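Long-range contacts in exonuclease mut-7 homolog (Aedes aegypti, PDB 7JW2), which probably trims the 3' ends of AGO1-bound microRNAs as a magnesium-dependent 3'-5' exoribonuclease, this chain being its exonuclease domain: residues E133-F138 and I206-N211; F138-H143 and D197-Q202. All coordinates share one frame; numbering follows the deposited sequence.

Overall arrangement
Both contacts tie the loop that follows helix 125-132 to the C-terminal end of helix 179-205 and the turn beyond it; their centres lie about 9 Å apart and they share Phe138. Contact 1 is a surface contact burying 205 Å², its centre about 23 Å from that of the chain, and its two segments meet almost wholly through apolar side chains, methyl groups against rings and carbon. Contact 2 is a buried one of 307 Å², deeper at about 19 Å, with three of its five touching residues buried. There the aromatic packing is joined by a backbone-to-amide hydrogen bond between Arg139 and Gln202.

Contact 1. Residues E133-F138 and I206-N211; sequences ERFDSF and IQLDPN
While Leu208 packs against Phe135, the residue after Leu208, Asp209, uses OD1 to grip two backbone N-H groups of the helix that follows. Asn211 N lies 2.8 Å from Asp209 OD1, above the carboxylate plane, and Glu212 N adds a weak bond: the pattern of an N-cap. Across the contact the evidence is almost wholly apolar. Leu208 CD1 stands 3.4 Å from the centroid of the Phe135 ring and 3° off its normal, a close CH-pi contact in which one methyl touches all six ring carbons almost equally. Ile206 meets the turn itself. Its CG1 sits between the backbone N and the carbonyl carbon (chi1 60°), and CD1 reaches Phe138 CB at 4.0 Å and Phe135 CB at 4.1 Å. Ile206 CG2 makes a van der Waals touch with Ser137 O at 3.7 Å. A type I turn, closed by Phe138 N to Phe135 O at 3.0 Å, brings the two phenylalanines onto Ile206 together. Gln207, with positive phi (64°), is the C-prime residue of the Schellman motif that ends helix 179-205 and leads the chain on to Leu208. The contact thus joins the loop after helix 125-132 to the linker between helices 179-205 and 210-217.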
loop_
_atom_site.group_PDB
_atom_site.type_symbol
_atom_site.label_atom_id
_atom_site.label_comp_id
_atom_site.label_asym_id
_atom_site.label_seq_id
_atom_site.Cartn_x
_atom_site.Cartn_y
_atom_site.Cartn_z
ATOM N N GLU A 133 15.188 -24.511 26.733
ATOM C CA GLU A 133 15.983 -25.712 26.987
ATOM C C GLU A 133 16.402 -25.815 28.443
ATOM O O GLU A 133 16.626 -26.918 28.955
ATOM C CB GLU A 133 17.245 -25.694 26.122
ATOM C CG GLU A 133 17.229 -26.569 24.909
ATOM C CD GLU A 133 18.613 -26.707 24.307
ATOM O OE1 GLU A 133 18.903 -27.762 23.710
ATOM O OE2 GLU A 133 19.418 -25.757 24.441
ATOM N N ARG A 134 16.542 -24.680 29.109
ATOM C CA ARG A 134 17.057 -24.623 30.466
ATOM C C ARG A 134 16.003 -24.914 31.524
ATOM O O ARG A 134 16.363 -25.185 32.673
ATOM C CB ARG A 134 17.683 -23.258 30.703
ATOM C CG ARG A 134 18.990 -23.083 29.939
ATOM C CD ARG A 134 19.521 -21.667 30.021
ATOM N NE ARG A 134 19.447 -20.984 28.731
ATOM C CZ ARG A 134 20.436 -20.266 28.207
ATOM N NH1 ARG A 134 21.586 -20.145 28.857
ATOM N NH2 ARG A 134 20.278 -19.674 27.028
ATOM N N PHE A 135 14.722 -24.864 31.181
ATOM C CA PHE A 135 13.678 -25.286 32.107
ATOM C C PHE A 135 13.643 -26.811 32.143
ATOM O O PHE A 135 13.336 -27.451 31.133
ATOM C CB PHE A 135 12.326 -24.714 31.692
ATOM C CG PHE A 135 12.297 -23.209 31.644
ATOM C CD1 PHE A 135 12.587 -22.461 32.773
ATOM C CD2 PHE A 135 11.983 -22.540 30.469
ATOM C CE1 PHE A 135 12.564 -21.075 32.737
ATOM C CE2 PHE A 135 11.956 -21.153 30.423
ATOM C CZ PHE A 135 12.250 -20.420 31.561
ATOM N N ASP A 136 13.966 -27.393 33.306
ATOM C CA ASP A 136 14.054 -28.847 33.409
ATOM C C ASP A 136 12.737 -29.525 33.059
ATOM O O ASP A 136 12.735 -30.636 32.515
ATOM C CB ASP A 136 14.494 -29.245 34.818
ATOM C CG ASP A 136 15.997 -29.345 34.950
ATOM O OD1 ASP A 136 16.614 -30.105 34.173
ATOM O OD2 ASP A 136 16.564 -28.659 35.829
ATOM N N SER A 137 11.612 -28.870 33.348
ATOM C CA SER A 137 10.300 -29.443 33.082
ATOM C C SER A 137 9.888 -29.339 31.620
ATOM O O SER A 137 8.952 -30.032 31.206
ATOM C CB SER A 137 9.245 -28.750 33.945
ATOM O OG SER A 137 9.151 -29.347 35.229
ATOM N N PHE A 138 10.543 -28.489 30.837
ATOM C CA PHE A 138 10.076 -28.212 29.485
ATOM C C PHE A 138 10.298 -29.410 28.573
ATOM O O PHE A 138 11.416 -29.928 28.468
ATOM C CB PHE A 138 10.790 -26.986 28.919
ATOM C CG PHE A 138 10.296 -26.568 27.557
ATOM C CD1 PHE A 138 10.748 -27.202 26.405
ATOM C CD2 PHE A 138 9.381 -25.534 27.429
ATOM C CE1 PHE A 138 10.288 -26.821 25.168
ATOM C CE2 PHE A 138 8.923 -25.141 26.182
ATOM C CZ PHE A 138 9.374 -25.783 25.055
ATOM N N ILE A 206 3.823 -25.862 31.705
ATOM C CA ILE A 206 4.682 -25.968 32.881
ATOM C C ILE A 206 4.580 -24.707 33.735
ATOM O O ILE A 206 5.515 -24.364 34.466
ATOM C CB ILE A 206 6.142 -26.257 32.493
ATOM C CG1 ILE A 206 6.727 -25.153 31.607
ATOM C CG2 ILE A 206 6.252 -27.611 31.796
ATOM C CD1 ILE A 206 8.247 -25.250 31.468
ATOM N N GLN A 207 3.449 -24.003 33.630
ATOM C CA GLN A 207 3.096 -22.889 34.517
ATOM C C GLN A 207 4.057 -21.705 34.399
ATOM O O GLN A 207 4.335 -21.009 35.378
ATOM C CB GLN A 207 2.999 -23.352 35.975
ATOM C CG GLN A 207 2.312 -24.686 36.163
ATOM C CD GLN A 207 0.870 -24.674 35.713
ATOM O OE1 GLN A 207 0.029 -23.997 36.302
ATOM N NE2 GLN A 207 0.571 -25.439 34.669
ATOM N N LEU A 208 4.549 -21.449 33.191
ATOM C CA LEU A 208 5.302 -20.239 32.914
ATOM C C LEU A 208 4.465 -19.330 32.021
ATOM O O LEU A 208 3.502 -19.772 31.387
ATOM C CB LEU A 208 6.649 -20.569 32.259
ATOM C CG LEU A 208 7.631 -21.328 33.162
ATOM C CD1 LEU A 208 8.937 -21.655 32.429
ATOM C CD2 LEU A 208 7.895 -20.548 34.450
ATOM N N ASP A 209 4.804 -18.040 32.013
ATOM C CA ASP A 209 4.077 -17.094 31.175
ATOM C C ASP A 209 4.895 -16.826 29.927
ATOM O O ASP A 209 5.916 -16.127 30.007
ATOM C CB ASP A 209 3.792 -15.787 31.913
ATOM C CG ASP A 209 3.060 -14.761 31.037
ATOM O OD1 ASP A 209 2.887 -14.983 29.813
ATOM O OD2 ASP A 209 2.640 -13.721 31.582
ATOM N N PRO A 210 4.494 -17.346 28.771
ATOM C CA PRO A 210 5.280 -17.099 27.552
ATOM C C PRO A 210 5.399 -15.620 27.183
ATOM O O PRO A 210 6.432 -15.222 26.630
ATOM C CB PRO A 210 4.521 -17.897 26.481
ATOM C CG PRO A 210 3.148 -18.074 27.025
ATOM C CD PRO A 210 3.284 -18.140 28.509
ATOM N N ASN A 211 4.397 -14.787 27.496
ATOM C CA ASN A 211 4.513 -13.362 27.186
ATOM C C ASN A 211 5.586 -12.697 28.040
ATOM O O ASN A 211 6.269 -11.773 27.589
ATOM C CB ASN A 211 3.175 -12.653 27.398
ATOM C CG ASN A 211 2.169 -12.979 26.339
ATOM O OD1 ASN A 211 2.528 -13.264 25.190
ATOM N ND2 ASN A 211 0.893 -12.912 26.693
#

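Contact 2. Residues F138-H143 and D197-Q202; sequences FRFPYH and DAIEKQ
Gln202 reaches from helix 179-205 across Phe138 to the backbone of Arg139; each of its side-chain atoms comes near one or the other, though only OE1 forms a hydrogen bond. CB begins the contact at the ring, 3.8 Å from Phe138 CE2. CG, anti to the backbone N, stands over one face of that ring, offset toward the rim and 3.6 Å from the centroid, a CH-pi contact. A bend at chi2 (65°) then puts CD 3.0 Å from Arg139 O, a tight carbon-to-oxygen contact and not a hydrogen bond. At the tip, OE1 accepts Arg139 N at 3.0 Å; the N-H...O angle of 167° makes this nearly straight, although the donor approaches from above the carbonyl plane. NE2, 3.3 Å from Arg139 O, has too poor an angle to bond, so that carbonyl simply faces the amide group. Ring and amide planes are 89° apart, so the ring receives the aliphatic part of Gln202 rather than a stacked amide.

Ile199, earlier on the same helix, adds two branches: CG2 is 4.1 Å from Phe138 CZ, and CG1 is 4.0 Å from Phe140 CE2. The two rings meet edge-to-face, with Phe138 CE1 over the centre of Phe140. Phe140 N donates to His143 ND1 at 2.7 Å, in the imidazole plane, while Arg139 CD covers one face of that imidazole. Phe140 also packs on Leu154, Leu157 and Cys158 of helix 151-159, and Ile199 on Leu128 and Val132 of helix 125-132. The cluster therefore unites three helices through one loop. These helices belong to an RNase H-like 3'-5' exonuclease domain, recognisable by the central strand order 61-65, 50-56, 33-40, 90-93, 122-124, in which only 50-56 runs antiparallel to its neighbours.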
loop_
_atom_site.group_PDB
_atom_site.type_symbol
_atom_site.label_atom_id
_atom_site.label_comp_id
_atom_site.label_asym_id
_atom_site.label_seq_id
_atom_site.Cartn_x
_atom_site.Cartn_y
_atom_site.Cartn_z
ATOM N N PHE A 138 10.543 -28.489 30.837
ATOM C CA PHE A 138 10.076 -28.212 29.485
ATOM C C PHE A 138 10.298 -29.410 28.573
ATOM O O PHE A 138 11.416 -29.928 28.468
ATOM C CB PHE A 138 10.790 -26.986 28.919
ATOM C CG PHE A 138 10.296 -26.568 27.557
ATOM C CD1 PHE A 138 10.748 -27.202 26.405
ATOM C CD2 PHE A 138 9.381 -25.534 27.429
ATOM C CE1 PHE A 138 10.288 -26.821 25.168
ATOM C CE2 PHE A 138 8.923 -25.141 26.182
ATOM C CZ PHE A 138 9.374 -25.783 25.055
ATOM N N ARG A 139 9.237 -29.830 27.887
ATOM C CA ARG A 139 9.310 -30.915 26.915
ATOM C C ARG A 139 8.661 -30.476 25.610
ATOM O O ARG A 139 7.499 -30.067 25.597
ATOM C CB ARG A 139 8.609 -32.180 27.428
ATOM C CG ARG A 139 9.371 -32.976 28.477
ATOM C CD ARG A 139 10.856 -33.120 28.153
ATOM N NE ARG A 139 11.540 -33.951 29.144
ATOM C CZ ARG A 139 11.745 -33.595 30.410
ATOM N NH1 ARG A 139 11.332 -32.415 30.852
ATOM N NH2 ARG A 139 12.372 -34.420 31.239
ATOM N N PHE A 140 9.400 -30.582 24.507
ATOM C CA PHE A 140 8.785 -30.436 23.200
ATOM C C PHE A 140 7.770 -31.560 22.986
ATOM O O PHE A 140 7.920 -32.655 23.543
ATOM C CB PHE A 140 9.854 -30.459 22.107
ATOM C CG PHE A 140 10.648 -29.185 22.013
ATOM C CD1 PHE A 140 11.912 -29.089 22.575
ATOM C CD2 PHE A 140 10.124 -28.079 21.355
ATOM C CE1 PHE A 140 12.639 -27.916 22.494
ATOM C CE2 PHE A 140 10.851 -26.902 21.263
ATOM C CZ PHE A 140 12.103 -26.817 21.832
ATOM N N PRO A 141 6.711 -31.314 22.209
ATOM C CA PRO A 141 5.684 -32.356 22.019
ATOM C C PRO A 141 6.193 -33.576 21.281
ATOM O O PRO A 141 5.595 -34.654 21.390
ATOM C CB PRO A 141 4.590 -31.647 21.212
ATOM C CG PRO A 141 5.231 -30.400 20.655
ATOM C CD PRO A 141 6.367 -30.040 21.548
ATOM N N TYR A 142 7.254 -33.431 20.503
ATOM C CA TYR A 142 7.883 -34.568 19.851
ATOM C C TYR A 142 9.338 -34.529 20.265
ATOM O O TYR A 142 10.237 -34.438 19.427
ATOM C CB TYR A 142 7.680 -34.500 18.337
ATOM C CG TYR A 142 6.218 -34.390 17.998
ATOM C CD1 TYR A 142 5.434 -35.526 17.837
ATOM C CD2 TYR A 142 5.602 -33.146 17.899
ATOM C CE1 TYR A 142 4.085 -35.430 17.559
ATOM C CE2 TYR A 142 4.265 -33.036 17.612
ATOM C CZ TYR A 142 3.501 -34.177 17.450
ATOM O OH TYR A 142 2.155 -34.060 17.166
ATOM N N HIS A 143 9.552 -34.573 21.578
ATOM C CA HIS A 143 10.853 -34.282 22.156
ATOM C C HIS A 143 11.889 -35.294 21.700
ATOM O O HIS A 143 11.596 -36.479 21.521
ATOM C CB HIS A 143 10.774 -34.274 23.684
ATOM C CG HIS A 143 11.822 -33.426 24.336
ATOM N ND1 HIS A 143 11.603 -32.113 24.686
ATOM C CD2 HIS A 143 13.100 -33.698 24.693
ATOM C CE1 HIS A 143 12.696 -31.609 25.228
ATOM N NE2 HIS A 143 13.619 -32.553 25.247
ATOM N N ASP A 197 3.882 -21.134 18.330
ATOM C CA ASP A 197 2.650 -21.564 18.988
ATOM C C ASP A 197 2.887 -22.813 19.832
ATOM O O ASP A 197 2.387 -22.917 20.960
ATOM C CB ASP A 197 1.576 -21.800 17.929
ATOM C CG ASP A 197 0.274 -22.285 18.510
ATOM O OD1 ASP A 197 -0.506 -21.445 18.997
ATOM O OD2 ASP A 197 0.025 -23.504 18.460
ATOM N N ALA A 198 3.681 -23.755 19.326
ATOM C CA ALA A 198 3.941 -24.979 20.085
ATOM C C ALA A 198 4.748 -24.697 21.346
ATOM O O ALA A 198 4.480 -25.281 22.409
ATOM C CB ALA A 198 4.668 -25.991 19.197
ATOM N N ILE A 199 5.739 -23.809 21.261
ATOM C CA ILE A 199 6.545 -23.475 22.429
ATOM C C ILE A 199 5.712 -22.720 23.457
ATOM O O ILE A 199 5.803 -22.987 24.660
ATOM C CB ILE A 199 7.789 -22.678 22.013
ATOM C CG1 ILE A 199 8.688 -23.562 21.135
ATOM C CG2 ILE A 199 8.539 -22.194 23.244
ATOM C CD1 ILE A 199 9.951 -22.892 20.656
ATOM N N GLU A 200 4.902 -21.764 23.002
ATOM C CA GLU A 200 3.978 -21.047 23.880
ATOM C C GLU A 200 3.116 -22.016 24.683
ATOM O O GLU A 200 2.983 -21.885 25.909
ATOM C CB GLU A 200 3.107 -20.121 23.022
ATOM C CG GLU A 200 2.318 -19.043 23.732
ATOM C CD GLU A 200 1.705 -18.066 22.734
ATOM O OE1 GLU A 200 1.099 -18.529 21.741
ATOM O OE2 GLU A 200 1.848 -16.839 22.924
ATOM N N LYS A 201 2.523 -23.000 24.001
ATOM C CA LYS A 201 1.628 -23.938 24.673
ATOM C C LYS A 201 2.366 -24.741 25.735
ATOM O O LYS A 201 1.827 -24.988 26.823
ATOM C CB LYS A 201 0.976 -24.869 23.651
ATOM C CG LYS A 201 -0.189 -24.248 22.909
ATOM C CD LYS A 201 -0.649 -25.128 21.758
ATOM C CE LYS A 201 -1.846 -24.520 21.028
ATOM N NZ LYS A 201 -1.935 -23.040 21.187
ATOM N N GLN A 202 3.605 -25.148 25.453
ATOM C CA GLN A 202 4.330 -25.950 26.432
ATOM C C GLN A 202 4.823 -25.111 27.610
ATOM O O GLN A 202 4.856 -25.606 28.743
ATOM C CB GLN A 202 5.483 -26.690 25.746
ATOM C CG GLN A 202 6.479 -27.356 26.686
ATOM C CD GLN A 202 5.900 -28.491 27.511
ATOM O OE1 GLN A 202 6.501 -28.893 28.503
ATOM N NE2 GLN A 202 4.749 -29.023 27.097
#